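Local coordinates for protein precorrin-6Y C5,15-methyltransferase (Decarboxylating) (Geobacter metallireducens, PDB 3E05) that is the C-terminal, CbiT-like domain of a cobalamin-biosynthesis enzyme and probably methylates precorrin-6Y, with decarboxylation, using S-adenosyl-L-methionine, at residues 70-75 with 96-101; 140-145 with 188-193. One frame throughout, in Å; residues are numbered along the deposited sequence.

Interaction 1: 70-75 with 96-101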
loop_
_atom_site.group_PDB
_atom_site.type_symbol
_atom_site.label_atom_id
_atom_site.label_comp_id
_atom_site.label_asym_id
_atom_site.label_seq_id
_atom_site.Cartn_x
_atom_site.Cartn_y
_atom_site.Cartn_z
ATOM N N LEU D 70 3.135 -15.224 -26.907
ATOM C CA LEU D 70 3.246 -14.322 -28.044
ATOM C C LEU D 70 4.041 -13.075 -27.696
ATOM O O LEU D 70 3.747 -12.396 -26.701
ATOM C CB LEU D 70 1.863 -13.924 -28.559
ATOM C CG LEU D 70 1.218 -14.864 -29.572
ATOM C CD1 LEU D 70 0.571 -16.038 -28.876
ATOM C CD2 LEU D 70 0.184 -14.102 -30.374
ATOM N N GLU D 71 5.038 -12.766 -28.525
ATOM C CA GLU D 71 5.900 -11.607 -28.303
ATOM C C GLU D 71 6.377 -11.008 -29.622
ATOM O O GLU D 71 6.837 -11.733 -30.507
ATOM C CB GLU D 71 7.079 -11.990 -27.402
ATOM C CG GLU D 71 8.110 -10.883 -27.116
ATOM C CD GLU D 71 7.491 -9.633 -26.517
ATOM O OE1 GLU D 71 6.857 -9.718 -25.450
ATOM O OE2 GLU D 71 7.630 -8.556 -27.131
ATOM N N ARG D 72 6.246 -9.686 -29.742
ATOM C CA ARG D 72 6.615 -8.956 -30.961
ATOM C C ARG D 72 8.071 -8.458 -30.984
ATOM O O ARG D 72 8.677 -8.365 -32.047
ATOM C CB ARG D 72 5.636 -7.786 -31.205
ATOM C CG ARG D 72 5.771 -6.623 -30.215
ATOM C CD ARG D 72 4.579 -5.688 -30.272
ATOM N NE ARG D 72 4.880 -4.341 -29.787
ATOM C CZ ARG D 72 4.803 -3.958 -28.515
ATOM N NH1 ARG D 72 4.432 -4.815 -27.567
ATOM N NH2 ARG D 72 5.097 -2.706 -28.186
ATOM N N ASN D 73 8.623 -8.147 -29.814
ATOM C CA ASN D 73 9.956 -7.549 -29.709
ATOM C C ASN D 73 11.095 -8.575 -29.833
ATOM O O ASN D 73 11.184 -9.487 -29.013
ATOM C CB ASN D 73 10.060 -6.758 -28.395
ATOM C CG ASN D 73 11.273 -5.833 -28.337
ATOM O OD1 ASN D 73 12.417 -6.254 -28.520
ATOM N ND2 ASN D 73 11.022 -4.566 -28.044
ATOM N N PRO D 74 11.987 -8.399 -30.846
ATOM C CA PRO D 74 13.172 -9.243 -31.111
ATOM C C PRO D 74 14.136 -9.419 -29.929
ATOM O O PRO D 74 14.728 -10.493 -29.779
ATOM C CB PRO D 74 13.885 -8.504 -32.253
ATOM C CG PRO D 74 12.822 -7.722 -32.933
ATOM C CD PRO D 74 11.872 -7.305 -31.834
ATOM N N GLN D 75 14.309 -8.389 -29.104
ATOM C CA GLN D 75 15.162 -8.517 -27.918
ATOM C C GLN D 75 14.511 -9.439 -26.880
ATOM O O GLN D 75 15.189 -10.265 -26.247
ATOM C CB GLN D 75 15.434 -7.147 -27.293
ATOM C CG GLN D 75 16.420 -7.194 -26.132
ATOM C CD GLN D 75 16.474 -5.905 -25.337
ATOM O OE1 GLN D 75 15.782 -4.932 -25.649
ATOM N NE2 GLN D 75 17.298 -5.894 -24.296
ATOM N N GLU D 96 6.119 -15.820 -32.458
ATOM C CA GLU D 96 6.544 -14.467 -32.800
ATOM C C GLU D 96 5.421 -13.748 -33.562
ATOM O O GLU D 96 5.138 -14.060 -34.727
ATOM C CB GLU D 96 7.846 -14.513 -33.602
ATOM C CG GLU D 96 8.367 -13.150 -34.012
ATOM C CD GLU D 96 9.639 -13.211 -34.854
ATOM O OE1 GLU D 96 10.259 -14.302 -34.973
ATOM O OE2 GLU D 96 10.022 -12.143 -35.382
ATOM N N ALA D 97 4.779 -12.791 -32.894
ATOM C CA ALA D 97 3.578 -12.145 -33.426
ATOM C C ALA D 97 3.276 -10.820 -32.744
ATOM O O ALA D 97 3.699 -10.582 -31.611
ATOM C CB ALA D 97 2.375 -13.080 -33.294
ATOM N N PHE D 98 2.533 -9.974 -33.456
ATOM C CA PHE D 98 2.030 -8.707 -32.939
ATOM C C PHE D 98 0.513 -8.863 -32.838
ATOM O O PHE D 98 -0.215 -8.483 -33.758
ATOM C CB PHE D 98 2.438 -7.563 -33.892
ATOM C CG PHE D 98 2.049 -6.166 -33.431
ATOM C CD1 PHE D 98 1.702 -5.891 -32.109
ATOM C CD2 PHE D 98 2.071 -5.109 -34.340
ATOM C CE1 PHE D 98 1.360 -4.595 -31.707
ATOM C CE2 PHE D 98 1.733 -3.811 -33.952
ATOM C CZ PHE D 98 1.379 -3.555 -32.633
ATOM N N ALA D 99 0.055 -9.439 -31.719
ATOM C CA ALA D 99 -1.368 -9.742 -31.491
ATOM C C ALA D 99 -2.271 -8.525 -31.718
ATOM O O ALA D 99 -1.886 -7.408 -31.353
ATOM C CB ALA D 99 -1.567 -10.302 -30.091
ATOM N N PRO D 100 -3.483 -8.721 -32.297
ATOM C CA PRO D 100 -4.254 -9.941 -32.600
ATOM C C PRO D 100 -3.795 -10.818 -33.781
ATOM O O PRO D 100 -4.382 -11.886 -34.000
ATOM C CB PRO D 100 -5.672 -9.408 -32.846
ATOM C CG PRO D 100 -5.467 -8.034 -33.360
ATOM C CD PRO D 100 -4.224 -7.505 -32.694
ATOM N N GLU D 101 -2.782 -10.375 -34.528
ATOM C CA GLU D 101 -2.156 -11.220 -35.554
ATOM C C GLU D 101 -1.474 -12.408 -34.885
ATOM O O GLU D 101 -0.895 -12.272 -33.806
ATOM C CB GLU D 101 -1.113 -10.445 -36.365
ATOM C CG GLU D 101 -1.653 -9.292 -37.206
ATOM C CD GLU D 101 -0.580 -8.662 -38.085
ATOM O OE1 GLU D 101 -0.867 -8.411 -39.274
ATOM O OE2 GLU D 101 0.548 -8.424 -37.593
#

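Interaction 2: 140-145 with 188-193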
loop_
_atom_site.group_PDB
_atom_site.type_symbol
_atom_site.label_atom_id
_atom_site.label_comp_id
_atom_site.label_asym_id
_atom_site.label_seq_id
_atom_site.Cartn_x
_atom_site.Cartn_y
_atom_site.Cartn_z
ATOM N N LEU D 140 -5.395 -9.607 -16.933
ATOM C CA LEU D 140 -4.473 -8.598 -17.450
ATOM C C LEU D 140 -3.807 -7.910 -16.294
ATOM O O LEU D 140 -4.427 -7.661 -15.266
ATOM C CB LEU D 140 -5.173 -7.513 -18.271
ATOM C CG LEU D 140 -6.158 -7.801 -19.384
ATOM C CD1 LEU D 140 -7.534 -7.936 -18.797
ATOM C CD2 LEU D 140 -6.113 -6.656 -20.375
ATOM N N ASN D 141 -2.525 -7.606 -16.460
ATOM C CA ASN D 141 -1.826 -6.773 -15.479
ATOM C C ASN D 141 -1.629 -5.376 -16.055
ATOM O O ASN D 141 -1.018 -5.197 -17.120
ATOM C CB ASN D 141 -0.481 -7.374 -15.068
ATOM C CG ASN D 141 -0.619 -8.580 -14.121
ATOM O OD1 ASN D 141 0.386 -9.105 -13.669
ATOM N ND2 ASN D 141 -1.833 -8.987 -13.804
ATOM N N ALA D 142 -2.173 -4.380 -15.371
ATOM C CA ALA D 142 -2.088 -3.001 -15.858
ATOM C C ALA D 142 -1.275 -2.177 -14.879
ATOM O O ALA D 142 -1.493 -2.286 -13.676
ATOM C CB ALA D 142 -3.461 -2.426 -16.000
ATOM N N VAL D 143 -0.385 -1.321 -15.381
ATOM C CA VAL D 143 0.353 -0.391 -14.508
ATOM C C VAL D 143 0.045 1.099 -14.804
ATOM O O VAL D 143 0.341 1.989 -14.009
ATOM C CB VAL D 143 1.887 -0.717 -14.495
ATOM C CG1 VAL D 143 2.576 -0.243 -15.755
ATOM C CG2 VAL D 143 2.573 -0.115 -13.272
ATOM N N THR D 144 -0.567 1.357 -15.954
ATOM C CA THR D 144 -0.978 2.705 -16.285
ATOM C C THR D 144 -2.479 2.820 -16.099
ATOM O O THR D 144 -3.200 1.819 -16.116
ATOM C CB THR D 144 -0.612 3.088 -17.734
ATOM O OG1 THR D 144 -1.404 2.325 -18.638
ATOM C CG2 THR D 144 0.872 2.877 -18.022
ATOM N N LEU D 145 -2.942 4.056 -15.924
ATOM C CA LEU D 145 -4.348 4.341 -15.750
ATOM C C LEU D 145 -5.151 4.113 -17.037
ATOM O O LEU D 145 -6.262 3.573 -16.984
ATOM C CB LEU D 145 -4.502 5.786 -15.264
ATOM C CG LEU D 145 -5.881 6.323 -14.919
ATOM C CD1 LEU D 145 -6.535 5.444 -13.856
ATOM C CD2 LEU D 145 -5.746 7.773 -14.457
ATOM N N TYR D 188 -2.139 -3.408 -11.118
ATOM C CA TYR D 188 -3.558 -3.682 -11.106
ATOM C C TYR D 188 -3.794 -4.994 -11.838
ATOM O O TYR D 188 -3.556 -5.074 -13.038
ATOM C CB TYR D 188 -4.309 -2.550 -11.824
ATOM C CG TYR D 188 -4.266 -1.253 -11.049
ATOM C CD1 TYR D 188 -5.261 -0.962 -10.110
ATOM C CD2 TYR D 188 -3.216 -0.347 -11.216
ATOM C CE1 TYR D 188 -5.247 0.253 -9.391
ATOM C CE2 TYR D 188 -3.168 0.849 -10.475
ATOM C CZ TYR D 188 -4.192 1.141 -9.575
ATOM O OH TYR D 188 -4.143 2.308 -8.835
ATOM N N ILE D 189 -4.217 -6.014 -11.090
ATOM C CA ILE D 189 -4.520 -7.322 -11.666
ATOM C C ILE D 189 -6.017 -7.388 -11.959
ATOM O O ILE D 189 -6.856 -7.424 -11.056
ATOM C CB ILE D 189 -4.066 -8.466 -10.732
ATOM C CG1 ILE D 189 -2.553 -8.347 -10.490
ATOM C CG2 ILE D 189 -4.470 -9.834 -11.296
ATOM C CD1 ILE D 189 -2.013 -9.208 -9.381
ATOM N N ILE D 190 -6.327 -7.422 -13.253
ATOM C CA ILE D 190 -7.710 -7.415 -13.731
ATOM C C ILE D 190 -8.115 -8.828 -14.148
ATOM O O ILE D 190 -7.472 -9.411 -15.016
ATOM C CB ILE D 190 -7.851 -6.455 -14.933
ATOM C CG1 ILE D 190 -7.348 -5.060 -14.557
ATOM C CG2 ILE D 190 -9.305 -6.417 -15.435
ATOM C CD1 ILE D 190 -7.091 -4.140 -15.726
ATOM N N THR D 191 -9.158 -9.362 -13.517
ATOM C CA THR D 191 -9.686 -10.691 -13.809
ATOM C C THR D 191 -11.098 -10.599 -14.371
ATOM O O THR D 191 -11.962 -9.940 -13.803
ATOM C CB THR D 191 -9.628 -11.587 -12.568
ATOM O OG1 THR D 191 -8.301 -11.535 -12.032
ATOM C CG2 THR D 191 -9.965 -13.054 -12.923
ATOM N N ALA D 192 -11.321 -11.271 -15.499
ATOM C CA ALA D 192 -12.602 -11.206 -16.191
ATOM C C ALA D 192 -13.068 -12.597 -16.578
ATOM O O ALA D 192 -12.291 -13.406 -17.088
ATOM C CB ALA D 192 -12.497 -10.320 -17.405
ATOM N N TRP D 193 -14.334 -12.878 -16.307
ATOM C CA TRP D 193 -14.916 -14.181 -16.599
ATOM C C TRP D 193 -16.397 -13.975 -16.840
ATOM O O TRP D 193 -16.936 -12.910 -16.536
ATOM C CB TRP D 193 -14.672 -15.177 -15.443
ATOM C CG TRP D 193 -15.388 -14.829 -14.158
ATOM C CD1 TRP D 193 -16.530 -15.410 -13.676
ATOM C CD2 TRP D 193 -15.022 -13.817 -13.201
ATOM N NE1 TRP D 193 -16.892 -14.834 -12.483
ATOM C CE2 TRP D 193 -15.990 -13.850 -12.167
ATOM C CE3 TRP D 193 -13.974 -12.886 -13.114
ATOM C CZ2 TRP D 193 -15.944 -12.985 -11.060
ATOM C CZ3 TRP D 193 -13.935 -12.012 -12.006
ATOM C CH2 TRP D 193 -14.912 -12.077 -10.998
#

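Interaction 1: 70-75 with 96-101
The carboxyl end of strand 66-71 meets the loop that leaves edge strand 92-96 through Glu71, Arg72, Ala97 and Phe98, at the edge of the Rossmann-like sheet of a class I methyltransferase fold. In this fold an acidic residue near the end of the second strand usually binds the ribose hydroxyls of S-adenosylmethionine, and Glu71 is probably its counterpart here; the glycine-rich loop of the first strand lies beside it, with Gly50 N bonded to Glu71 OE1. The other carboxylate oxygen is bound within the segment: Asn73 N donates to Glu71 OE2 at 2.9 Å through the anti lone pair, so both oxygens are gripped by backbone N-H groups. Across the contact the backbones are joined lightly. Ala97 N gives Glu71 O a weak hydrogen bond of 3.3 Å, and the same oxygen receives a CA-H...O contact from Glu96 CA at 3.6 Å. Beyond this point the pairing passes to side chains. Arg72 and Phe98 run side by side and point the same way, with guanidinium and ring planes 26° apart. It is the aliphatic part of the arginine that does most of the touching: Arg72 CD lies 3.4 Å from Phe98 CD1. Arg72 NE is farther off, 4.0 Å from Phe98 CE1. Phe98 CG is anti to its backbone N (chi1 -176°), on the side where the Arg72 chain runs. On the buried side Leu70 reaches over with one methyl, CD2, towards Ala97 CB and Ala99 CB, and Leu103 and Leu106 also pack on this leucine. Asn73, the N-cap of helix 74-86, accepts from Gln75 N through OD1 in the carbonyl plane, at 2.9 Å.

Interaction 2: 140-145 with 188-193
Ile190 CG1 stands anti to its carbonyl carbon (chi1 -55°) and CD1 is anti to CA (chi2 164°), with Ile190 CD1 4.0 Å from Ala142 CB; Asn141 CG, likewise anti to its carbonyl carbon (chi1 -75°), stands on the face of Ile189, and its amide lies beside that side chain. These groups flank an antiparallel pairing in the class I methyltransferase sheet, where the last parallel strand, 137-142, meets the reversed strand 180-193. Leu140 with Ile190 and Ala142 with Tyr188 are hydrogen-bonded pairs, and Asn141 with Ile189 is the non-hydrogen-bonded pair between them. Four backbone bonds close the two rings, among them Ile190 N to Leu140 O at 2.8 Å and Tyr188 N to Ala142 O at 2.9 Å. On the face of Leu140, Ala142, Tyr188 and Ile190 the contact is apolar: Ala142 CB also meets Tyr188 CB, at 4.3 Å, and helix 145-157 covers this layer through Leu148 and Leu155. On the other face Asn141 and Ile189 lie side by side beneath helix 26-35. There Asn141 ND2 sits 3.5 Å from Ile189 CG1. Asn141 OD1 bonds to Thr32 OG1, and the bond of Asn141 ND2 to Leu140 O is weak though nearly straight. The tyrosine carries the contact into the tetramer: its OH hydrogen-bonds to the OH of Tyr188 of the third subunit, and Phe181 residues of the second and fourth subunits pack on it. At the near end of the same side chain, Ala142 O lies in the ring plane at the edge, 3.6 Å from Tyr188 CD2.

Both contacts belong to one mixed sheet but to different parts of it, their centres about 20 Å apart and their nearest atoms about 11 Å apart. Interaction 1 lies at the outermost parallel strand, partly buried, where strand pairing gives way to loops: one weak backbone bond is supplemented by the aliphatic chain of an arginine beside an aromatic ring and by a leucine methyl. Interaction 2 is buried and regular, with four short, near-straight backbone bonds and apolar packing on one face. Interaction 1 is touched by no other chain of the assembly and adjoins the probable cofactor end of the sheet, whereas 140-145 with 188-193 also reaches the subunit interface.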